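Local structure of putative TOXIN related protein (Parabacteroides distasonis ATCC 8503, 3K0Y) at residues Thr41-Tyr46 with Ala80-Leu85; Val56-Leu61 with His74-Asn79; Tyr101-Val106 with Glu151-Ala156. The protein is of unknown function but combines a NigD-like N-terminal OB domain with a NigD-like C-terminal beta-sandwich domain. All blocks are in the same frame, centred on the assembly; numbering follows the deposited sequence.

Each of the three contacts has a strand on one side; what it meets is a loop with tyrosine rings in contact 1, a second strand in contact 2 and a post-helical loop in contact 3. Contacts 1 and 2 share strand 74-88. Contact 2 is a beta hairpin in the N-terminal OB domain, where backbone bonds and an asparagine amide join two strands, with apolar packing on one face. Contact 1, centred about 12 Å away, packs the continuation of strand 74-88 against a loop, with a single cross-contact hydrogen bond. Both are partly buried. Contact 3, in the C-terminal beta sandwich, is the buried one: polar side chains fasten the end of a short helix and its following loop to strand 149-155.

Contact 1. Residues Thr41-Tyr46 with Ala80-Leu85; sequences TNYPNY and AIHNIL
Ile-81 sits against two tyrosines, Tyr-43 and Tyr-46, which bound a type I beta turn in the loop between strands 40-41 and 52-62 of the OB domain. Its CG2 lies over a face of Tyr-43, 3.9 Å from the ring centroid, and also touches the Tyr-46 ring, at 3.8 Å from Tyr-46 CD1. The CD1 atom of Ile-81 lies over a face of Tyr-46. Both methyl-over-ring contacts are CH-pi interactions displaced toward the ring rim. The two tyrosine CG atoms take different positions, anti to the backbone N in Tyr-46 (chi1 177°) and anti to the carbonyl carbon in Tyr-43 (chi1 -61°), yet both rings turn a face to Ile-81. This pairing of methyl groups and rings is the tight part. Ile-81 and Tyr-46 are buried, the isoleucine resting also on Ala-54 and Val-56 and the tyrosine on Val-18 and the ring of Tyr-26.

The outer side is looser. Tyr-43 is partly exposed; its CE1 approaches Ala-80 CA at 3.4 Å, and its OH ends 3.5 Å from Ala-80 CB. Before the turn, Thr-41 OG1 accepts from Tyr-43 N at 2.9 Å, an ST turn at the point where the chain leaves strand 40-41. Farther along strand 74-88, Tyr-46 and Asn-83 meet tip to tip, with Tyr-46 OH donating to an in-plane lone pair of Asn-83 OD1 at 2.7 Å.

Contact 2. Residues Val56-Leu61 with His74-Asn79; sequences VNFTIL and HYIKVN
Asn-79 spends both hydrogens of its amide nitrogen on the neighbouring strand. ND2 gives a nearly straight bond (173°) to Thr-59 OG1 at 2.9 Å and another to Asn-57 OD1 at 3.1 Å. Both acceptors lie close to the plane of the Asn-79 amide, so the two bonds together fix its rotation. The two asparagine amides are themselves turned 82° apart, and ND2 stands above the carbonyl plane of Asn-57. The main chain of Asn-79 adds a third bond, from its N to Asn-57 O at 2.7 Å, giving this end of the pairing a dense polar grip.

Farther along, the regular antiparallel ladder takes over. Thr-59 and Lys-77 form a hydrogen-bonded pair, with Thr-59 N to Lys-77 O at 3.0 Å and Lys-77 N to Thr-59 O at 2.9 Å. Leu-61 N continues the series to Tyr-75 O. The non-hydrogen-bonded pairs, Phe-58 with Val-78 and Ile-60 with Ile-76, put their side chains on the opposite face of the sheet from Thr-59 and Lys-77.

On the face of Phe-58, Ile-60, Ile-76 and Val-78 the packing runs diagonally. An extended chi2 (170°) carries Ile-76 CD1 to Phe-58 CB, at 3.7 Å. Ile-60 CD1 reaches His-74 CB at 4.1 Å. On the side of Thr-59 and Lys-77, the exposed Leu-61 lays CG and CD1 against the backbone between Ile-76 and Lys-77.

The two segments belong to a beta hairpin of strands 52-62 and 74-88. Strand 11-22 pairs with the first and brings Trp-12 to the Phe-58 ring, while strand 35-38 runs parallel to the second, its Leu-36 packing on Phe-58, His-74 and Ile-76.

Contact 3. Residues Tyr101-Val106 with Glu151-Ala156; sequences YGTDPV and EFRHNA
His-154 turns its ring edge to Asp-104 and Arg-153 its guanidinium edge to Gly-102, where the loop after helix 97-101 crosses strand 149-155 of the C-terminal beta sandwich. In the ring plane of His-154, ND1 donates to Asp-104 O at 2.8 Å, approaching from above the plane of that carbonyl; over the centre of one ring face stands Ala-156 N. His-154 NE2 is bonded to His-134 ND1, so both ring nitrogens are engaged. Arg-153 NH1 holds Gly-102 O in the guanidinium plane at 3.1 Å. Its NE and NH2 both bond Glu-151 OE1, the salt bridge fixing the arginine, and NH1 also forms a salt bridge with Asp-98. Phe-152 presents its ring edge to Val-106 CG2, and Val-106 CG1 lies 3.4 Å from His-154 ND1.

Close backbone packing accompanies this polar network. Gly-102, with positive phi (97°) as the chain leaves the helix, brings its CA within 3.9 Å of Asn-155 CA; a side-chain carbon here would run into Asn-155 CA and His-154 O. Asp-104 N donates to His-154 O, and the aspartate side chain completes the fastening: Asp-104 OD2 receives Ala-156 N at 2.7 Å on the anti side, tilted 31° out of the carboxylate plane.

Contact 1. Residues Thr41-Tyr46 with Ala80-Leu85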
loop_
_atom_site.group_PDB
_atom_site.type_symbol
_atom_site.label_atom_id
_atom_site.label_comp_id
_atom_site.label_asym_id
_atom_site.label_seq_id
_atom_site.Cartn_x
_atom_site.Cartn_y
_atom_site.Cartn_z
ATOM N N THR A 41 0.001 -2.038 -25.337
ATOM C CA THR A 41 -0.600 -2.739 -24.212
ATOM C C THR A 41 -1.270 -4.011 -24.666
ATOM O O THR A 41 -1.890 -4.027 -25.715
ATOM C CB THR A 41 -1.655 -1.838 -23.472
ATOM O OG1 THR A 41 -2.160 -2.524 -22.318
ATOM C CG2 THR A 41 -2.850 -1.443 -24.421
ATOM N N ASN A 42 -1.160 -5.076 -23.878
ATOM C CA ASN A 42 -2.060 -6.249 -24.041
ATOM C C ASN A 42 -3.440 -6.076 -23.416
ATOM O O ASN A 42 -4.321 -6.901 -23.675
ATOM C CB ASN A 42 -1.430 -7.504 -23.432
ATOM C CG ASN A 42 -0.233 -8.011 -24.235
ATOM O OD1 ASN A 42 -0.262 -8.001 -25.443
ATOM N ND2 ASN A 42 0.796 -8.455 -23.557
ATOM N N TYR A 43 -3.643 -5.049 -22.572
ATOM C CA TYR A 43 -4.979 -4.772 -21.991
ATOM C C TYR A 43 -5.545 -3.398 -22.410
ATOM O O TYR A 43 -5.581 -2.458 -21.603
ATOM C CB TYR A 43 -4.930 -4.717 -20.488
ATOM C CG TYR A 43 -4.515 -5.898 -19.660
ATOM C CD1 TYR A 43 -3.487 -6.768 -20.040
ATOM C CD2 TYR A 43 -5.101 -6.070 -18.376
ATOM C CE1 TYR A 43 -3.099 -7.825 -19.194
ATOM C CE2 TYR A 43 -4.718 -7.102 -17.534
ATOM C CZ TYR A 43 -3.715 -7.973 -17.934
ATOM O OH TYR A 43 -3.356 -8.986 -17.070
ATOM N N PRO A 44 -6.033 -3.268 -23.650
ATOM C CA PRO A 44 -6.439 -1.923 -24.042
ATOM C C PRO A 44 -7.719 -1.422 -23.359
ATOM O O PRO A 44 -7.993 -0.223 -23.414
ATOM C CB PRO A 44 -6.625 -2.037 -25.560
ATOM C CG PRO A 44 -6.925 -3.490 -25.783
ATOM C CD PRO A 44 -6.086 -4.219 -24.769
ATOM N N ASN A 45 -8.475 -2.320 -22.715
ATOM C CA ASN A 45 -9.738 -1.969 -22.076
ATOM C C ASN A 45 -9.592 -1.755 -20.576
ATOM O O ASN A 45 -10.571 -1.695 -19.864
ATOM C CB ASN A 45 -10.796 -3.053 -22.362
ATOM C CG ASN A 45 -11.141 -3.159 -23.832
ATOM O OD1 ASN A 45 -11.205 -2.160 -24.519
ATOM N ND2 ASN A 45 -11.337 -4.376 -24.319
ATOM N N TYR A 46 -8.358 -1.627 -20.111
ATOM C CA TYR A 46 -8.046 -1.361 -18.716
ATOM C C TYR A 46 -8.614 -0.001 -18.344
ATOM O O TYR A 46 -8.459 0.958 -19.095
ATOM C CB TYR A 46 -6.506 -1.354 -18.530
ATOM C CG TYR A 46 -6.087 -1.024 -17.122
ATOM C CD1 TYR A 46 -6.190 -1.974 -16.108
ATOM C CD2 TYR A 46 -5.645 0.242 -16.789
ATOM C CE1 TYR A 46 -5.849 -1.666 -14.801
ATOM C CE2 TYR A 46 -5.288 0.550 -15.487
ATOM C CZ TYR A 46 -5.408 -0.412 -14.493
ATOM O OH TYR A 46 -5.037 -0.121 -13.186
ATOM N N ALA A 80 1.098 -7.014 -18.685
ATOM C CA ALA A 80 -0.018 -7.334 -17.800
ATOM C C ALA A 80 -0.096 -6.285 -16.692
ATOM O O ALA A 80 0.862 -5.613 -16.394
ATOM C CB ALA A 80 0.123 -8.768 -17.210
ATOM N N ILE A 81 -1.261 -6.129 -16.103
ATOM C CA ILE A 81 -1.438 -5.148 -15.048
ATOM C C ILE A 81 -2.536 -5.696 -14.136
ATOM O O ILE A 81 -3.668 -5.972 -14.582
ATOM C CB ILE A 81 -1.750 -3.746 -15.639
ATOM C CG1 ILE A 81 -2.069 -2.741 -14.535
ATOM C CG2 ILE A 81 -2.907 -3.851 -16.657
ATOM C CD1 ILE A 81 -1.936 -1.317 -14.984
ATOM N N HIS A 82 -2.146 -5.932 -12.886
ATOM C CA HIS A 82 -3.017 -6.501 -11.869
ATOM C C HIS A 82 -3.163 -5.503 -10.729
ATOM O O HIS A 82 -2.213 -5.262 -10.000
ATOM C CB HIS A 82 -2.406 -7.798 -11.335
ATOM C CG HIS A 82 -1.859 -8.698 -12.399
ATOM N ND1 HIS A 82 -2.663 -9.360 -13.294
ATOM C CD2 HIS A 82 -0.583 -9.065 -12.692
ATOM C CE1 HIS A 82 -1.909 -10.086 -14.104
ATOM N NE2 HIS A 82 -0.647 -9.932 -13.749
ATOM N N ASN A 83 -4.347 -4.918 -10.576
ATOM C CA ASN A 83 -4.557 -3.961 -9.506
ATOM C C ASN A 83 -4.255 -4.547 -8.129
ATOM O O ASN A 83 -4.499 -5.718 -7.855
ATOM C CB ASN A 83 -5.979 -3.450 -9.539
ATOM C CG ASN A 83 -6.226 -2.519 -10.708
ATOM O OD1 ASN A 83 -5.293 -2.187 -11.456
ATOM N ND2 ASN A 83 -7.479 -2.094 -10.880
ATOM N N ILE A 84 -3.678 -3.703 -7.291
ATOM C CA ILE A 84 -3.404 -4.023 -5.916
ATOM C C ILE A 84 -4.488 -3.269 -5.124
ATOM O O ILE A 84 -4.753 -2.099 -5.385
ATOM C CB ILE A 84 -1.985 -3.567 -5.526
ATOM C CG1 ILE A 84 -0.947 -4.433 -6.224
ATOM C CG2 ILE A 84 -1.804 -3.573 -3.999
ATOM C CD1 ILE A 84 0.499 -3.877 -6.169
ATOM N N LEU A 85 -5.125 -3.939 -4.177
ATOM C CA LEU A 85 -6.073 -3.254 -3.305
ATOM C C LEU A 85 -5.422 -1.965 -2.717
ATOM O O LEU A 85 -4.408 -2.039 -2.022
ATOM C CB LEU A 85 -6.527 -4.178 -2.172
ATOM C CG LEU A 85 -7.420 -3.537 -1.135
ATOM C CD1 LEU A 85 -8.876 -3.142 -1.824
ATOM C CD2 LEU A 85 -7.625 -4.422 0.061
#

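Contact 2. Residues Val56-Leu61 with His74-Asn79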
loop_
_atom_site.group_PDB
_atom_site.type_symbol
_atom_site.label_atom_id
_atom_site.label_comp_id
_atom_site.label_asym_id
_atom_site.label_seq_id
_atom_site.Cartn_x
_atom_site.Cartn_y
_atom_site.Cartn_z
ATOM N N VAL A 56 2.586 -4.421 -12.260
ATOM C CA VAL A 56 2.729 -4.265 -13.689
ATOM C C VAL A 56 3.909 -5.066 -14.260
ATOM O O VAL A 56 5.025 -4.939 -13.784
ATOM C CB VAL A 56 2.921 -2.782 -14.076
ATOM C CG1 VAL A 56 2.983 -2.642 -15.581
ATOM C CG2 VAL A 56 1.767 -1.888 -13.481
ATOM N N ASN A 57 3.634 -5.860 -15.297
ATOM C CA ASN A 57 4.636 -6.581 -16.069
ATOM C C ASN A 57 4.795 -5.785 -17.366
ATOM O O ASN A 57 3.832 -5.633 -18.129
ATOM C CB ASN A 57 4.150 -7.992 -16.351
ATOM C CG ASN A 57 5.204 -8.871 -17.106
ATOM O OD1 ASN A 57 6.047 -8.383 -17.872
ATOM N ND2 ASN A 57 5.140 -10.172 -16.860
ATOM N N PHE A 58 5.973 -5.201 -17.566
ATOM C CA PHE A 58 6.195 -4.304 -18.683
ATOM C C PHE A 58 7.568 -4.548 -19.352
ATOM O O PHE A 58 8.502 -5.091 -18.745
ATOM C CB PHE A 58 6.034 -2.832 -18.249
ATOM C CG PHE A 58 7.053 -2.366 -17.237
ATOM C CD1 PHE A 58 6.844 -2.560 -15.876
ATOM C CD2 PHE A 58 8.238 -1.744 -17.643
ATOM C CE1 PHE A 58 7.781 -2.153 -14.946
ATOM C CE2 PHE A 58 9.177 -1.322 -16.698
ATOM C CZ PHE A 58 8.935 -1.527 -15.343
ATOM N N THR A 59 7.645 -4.143 -20.610
ATOM C CA THR A 59 8.854 -4.226 -21.424
ATOM C C THR A 59 9.186 -2.813 -21.889
ATOM O O THR A 59 8.337 -2.119 -22.445
ATOM C CB THR A 59 8.612 -5.113 -22.636
ATOM O OG1 THR A 59 8.241 -6.430 -22.200
ATOM C CG2 THR A 59 9.872 -5.192 -23.552
ATOM N N ILE A 60 10.418 -2.385 -21.641
ATOM C CA ILE A 60 10.870 -1.052 -22.019
ATOM C C ILE A 60 11.075 -0.995 -23.532
ATOM O O ILE A 60 11.738 -1.858 -24.078
ATOM C CB ILE A 60 12.208 -0.726 -21.332
ATOM C CG1 ILE A 60 11.993 -0.510 -19.825
ATOM C CG2 ILE A 60 12.896 0.472 -22.027
ATOM C CD1 ILE A 60 11.848 0.947 -19.383
ATOM N N LEU A 61 10.509 0.016 -24.191
ATOM C CA LEU A 61 10.593 0.145 -25.651
ATOM C C LEU A 61 11.616 1.191 -26.103
ATOM O O LEU A 61 12.182 1.085 -27.204
ATOM C CB LEU A 61 9.228 0.498 -26.237
ATOM C CG LEU A 61 8.087 -0.502 -26.011
ATOM C CD1 LEU A 61 6.823 -0.039 -26.745
ATOM C CD2 LEU A 61 8.489 -1.907 -26.458
ATOM N N HIS A 74 9.885 7.083 -19.788
ATOM C CA HIS A 74 10.151 6.061 -20.803
ATOM C C HIS A 74 8.869 5.547 -21.430
ATOM O O HIS A 74 7.800 5.671 -20.841
ATOM C CB HIS A 74 10.923 4.906 -20.173
ATOM C CG HIS A 74 11.961 5.362 -19.199
ATOM N ND1 HIS A 74 11.700 5.505 -17.850
ATOM C CD2 HIS A 74 13.237 5.776 -19.385
ATOM C CE1 HIS A 74 12.783 5.954 -17.243
ATOM N NE2 HIS A 74 13.730 6.123 -18.151
ATOM N N TYR A 75 8.992 4.986 -22.635
ATOM C CA TYR A 75 7.880 4.335 -23.317
ATOM C C TYR A 75 7.890 2.852 -22.989
ATOM O O TYR A 75 8.947 2.234 -22.953
ATOM C CB TYR A 75 7.983 4.521 -24.839
ATOM C CG TYR A 75 7.736 5.937 -25.324
ATOM C CD1 TYR A 75 6.441 6.410 -25.514
ATOM C CD2 TYR A 75 8.798 6.789 -25.623
ATOM C CE1 TYR A 75 6.202 7.700 -25.966
ATOM C CE2 TYR A 75 8.575 8.092 -26.088
ATOM C CZ TYR A 75 7.268 8.537 -26.254
ATOM O OH TYR A 75 7.029 9.816 -26.705
ATOM N N ILE A 76 6.716 2.271 -22.761
ATOM C CA ILE A 76 6.634 0.837 -22.445
ATOM C C ILE A 76 5.530 0.106 -23.170
ATOM O O ILE A 76 4.633 0.718 -23.742
ATOM C CB ILE A 76 6.502 0.579 -20.907
ATOM C CG1 ILE A 76 5.115 0.989 -20.372
ATOM C CG2 ILE A 76 7.649 1.273 -20.156
ATOM C CD1 ILE A 76 4.812 0.547 -18.901
ATOM N N LYS A 77 5.654 -1.218 -23.191
ATOM C CA LYS A 77 4.525 -2.099 -23.438
ATOM C C LYS A 77 4.075 -2.686 -22.095
ATOM O O LYS A 77 4.862 -3.326 -21.382
ATOM C CB LYS A 77 4.894 -3.234 -24.362
ATOM C CG LYS A 77 3.757 -4.225 -24.605
ATOM C CD LYS A 77 4.169 -5.261 -25.630
ATOM C CE LYS A 77 3.232 -6.445 -25.621
ATOM N NZ LYS A 77 1.922 -6.131 -26.224
ATOM N N VAL A 78 2.821 -2.439 -21.747
ATOM C CA VAL A 78 2.189 -3.102 -20.630
ATOM C C VAL A 78 1.884 -4.528 -21.069
ATOM O O VAL A 78 1.079 -4.739 -21.946
ATOM C CB VAL A 78 0.880 -2.357 -20.223
ATOM C CG1 VAL A 78 0.085 -3.149 -19.169
ATOM C CG2 VAL A 78 1.227 -0.941 -19.714
ATOM N N ASN A 79 2.565 -5.504 -20.494
ATOM C CA ASN A 79 2.272 -6.901 -20.792
ATOM C C ASN A 79 1.110 -7.395 -19.960
ATOM O O ASN A 79 0.250 -8.126 -20.461
ATOM C CB ASN A 79 3.484 -7.777 -20.551
ATOM C CG ASN A 79 4.715 -7.316 -21.362
ATOM O OD1 ASN A 79 4.617 -7.034 -22.559
ATOM N ND2 ASN A 79 5.855 -7.205 -20.693
#

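Contact 3. Residues Tyr101-Val106 with Glu151-Ala156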
loop_
_atom_site.group_PDB
_atom_site.type_symbol
_atom_site.label_atom_id
_atom_site.label_comp_id
_atom_site.label_asym_id
_atom_site.label_seq_id
_atom_site.Cartn_x
_atom_site.Cartn_y
_atom_site.Cartn_z
ATOM N N TYR A 101 -11.932 -4.161 12.971
ATOM C CA TYR A 101 -10.782 -4.284 12.110
ATOM C C TYR A 101 -10.058 -5.600 12.215
ATOM O O TYR A 101 -9.313 -5.938 11.309
ATOM C CB TYR A 101 -9.827 -3.111 12.288
ATOM C CG TYR A 101 -10.442 -1.821 11.847
ATOM C CD1 TYR A 101 -10.866 -1.661 10.542
ATOM C CD2 TYR A 101 -10.601 -0.755 12.730
ATOM C CE1 TYR A 101 -11.406 -0.493 10.122
ATOM C CE2 TYR A 101 -11.139 0.451 12.302
ATOM C CZ TYR A 101 -11.546 0.568 11.006
ATOM O OH TYR A 101 -12.099 1.721 10.529
ATOM N N GLY A 102 -10.280 -6.343 13.291
ATOM C CA GLY A 102 -9.821 -7.736 13.386
ATOM C C GLY A 102 -8.505 -7.887 14.129
ATOM O O GLY A 102 -7.777 -6.937 14.314
ATOM N N THR A 103 -8.216 -9.095 14.579
ATOM C CA THR A 103 -7.005 -9.386 15.322
ATOM C C THR A 103 -6.372 -10.662 14.770
ATOM O O THR A 103 -5.531 -11.314 15.433
ATOM C CB THR A 103 -7.309 -9.556 16.817
ATOM O OG1 THR A 103 -8.398 -10.452 16.950
ATOM C CG2 THR A 103 -7.694 -8.231 17.440
ATOM N N ASP A 104 -6.751 -10.995 13.544
ATOM C CA ASP A 104 -6.338 -12.235 12.943
ATOM C C ASP A 104 -4.888 -12.082 12.465
ATOM O O ASP A 104 -4.600 -11.239 11.627
ATOM C CB ASP A 104 -7.267 -12.584 11.795
ATOM C CG ASP A 104 -8.630 -13.036 12.287
ATOM O OD1 ASP A 104 -8.674 -13.933 13.147
ATOM O OD2 ASP A 104 -9.644 -12.497 11.807
ATOM N N PRO A 105 -3.986 -12.918 12.982
ATOM C CA PRO A 105 -2.591 -12.706 12.671
ATOM C C PRO A 105 -2.219 -12.824 11.194
ATOM O O PRO A 105 -2.895 -13.465 10.398
ATOM C CB PRO A 105 -1.866 -13.748 13.553
ATOM C CG PRO A 105 -2.878 -14.829 13.745
ATOM C CD PRO A 105 -4.180 -14.076 13.875
ATOM N N VAL A 106 -1.150 -12.136 10.843
ATOM C CA VAL A 106 -0.524 -12.229 9.534
ATOM C C VAL A 106 0.987 -12.408 9.703
ATOM O O VAL A 106 1.555 -12.238 10.804
ATOM C CB VAL A 106 -0.771 -10.952 8.711
ATOM C CG1 VAL A 106 -2.335 -10.635 8.557
ATOM C CG2 VAL A 106 -0.014 -9.777 9.317
ATOM N N GLU A 151 -1.439 1.059 12.738
ATOM C CA GLU A 151 -1.661 -0.361 12.927
ATOM C C GLU A 151 -2.219 -0.968 11.638
ATOM O O GLU A 151 -3.200 -0.475 11.081
ATOM C CB GLU A 151 -2.668 -0.627 14.033
ATOM C CG GLU A 151 -2.289 -0.186 15.357
ATOM C CD GLU A 151 -3.390 -0.423 16.432
ATOM O OE1 GLU A 151 -4.559 -0.732 16.107
ATOM O OE2 GLU A 151 -3.045 -0.291 17.612
ATOM N N PHE A 152 -1.588 -2.029 11.173
ATOM C CA PHE A 152 -2.054 -2.780 10.063
ATOM C C PHE A 152 -2.960 -3.837 10.634
ATOM O O PHE A 152 -2.561 -4.632 11.449
ATOM C CB PHE A 152 -0.894 -3.423 9.299
ATOM C CG PHE A 152 -1.334 -4.353 8.206
ATOM C CD1 PHE A 152 -2.066 -3.870 7.135
ATOM C CD2 PHE A 152 -1.049 -5.689 8.260
ATOM C CE1 PHE A 152 -2.490 -4.721 6.130
ATOM C CE2 PHE A 152 -1.443 -6.553 7.254
ATOM C CZ PHE A 152 -2.164 -6.070 6.169
ATOM N N ARG A 153 -4.194 -3.849 10.174
ATOM C CA ARG A 153 -5.230 -4.688 10.726
ATOM C C ARG A 153 -5.784 -5.662 9.673
ATOM O O ARG A 153 -5.890 -5.320 8.472
ATOM C CB ARG A 153 -6.321 -3.756 11.231
ATOM C CG ARG A 153 -5.871 -2.879 12.366
ATOM C CD ARG A 153 -6.128 -3.646 13.581
ATOM N NE ARG A 153 -6.034 -2.877 14.798
ATOM C CZ ARG A 153 -6.510 -3.315 15.948
ATOM N NH1 ARG A 153 -7.108 -4.485 16.010
ATOM N NH2 ARG A 153 -6.350 -2.599 17.032
ATOM N N HIS A 154 -6.087 -6.885 10.132
ATOM C CA HIS A 154 -6.587 -7.967 9.301
ATOM C C HIS A 154 -7.709 -8.667 10.033
ATOM O O HIS A 154 -7.519 -9.129 11.189
ATOM C CB HIS A 154 -5.445 -8.912 8.957
ATOM C CG HIS A 154 -5.852 -10.227 8.351
ATOM N ND1 HIS A 154 -5.582 -11.423 8.970
ATOM C CD2 HIS A 154 -6.403 -10.544 7.155
ATOM C CE1 HIS A 154 -6.001 -12.422 8.210
ATOM N NE2 HIS A 154 -6.516 -11.916 7.103
ATOM N N ASN A 155 -8.880 -8.694 9.388
ATOM C CA ASN A 155 -10.020 -9.489 9.877
ATOM C C ASN A 155 -10.358 -10.585 8.883
ATOM O O ASN A 155 -10.781 -10.292 7.781
ATOM C CB ASN A 155 -11.254 -8.609 10.031
ATOM C CG ASN A 155 -12.226 -9.125 11.074
ATOM O OD1 ASN A 155 -12.354 -10.312 11.290
ATOM N ND2 ASN A 155 -12.901 -8.209 11.732
ATOM N N ALA A 156 -10.189 -11.833 9.298
ATOM C CA ALA A 156 -10.556 -13.040 8.526
ATOM C C ALA A 156 -12.007 -13.519 8.761
ATOM O O ALA A 156 -12.469 -14.469 8.090
ATOM C CB ALA A 156 -9.592 -14.187 8.891
#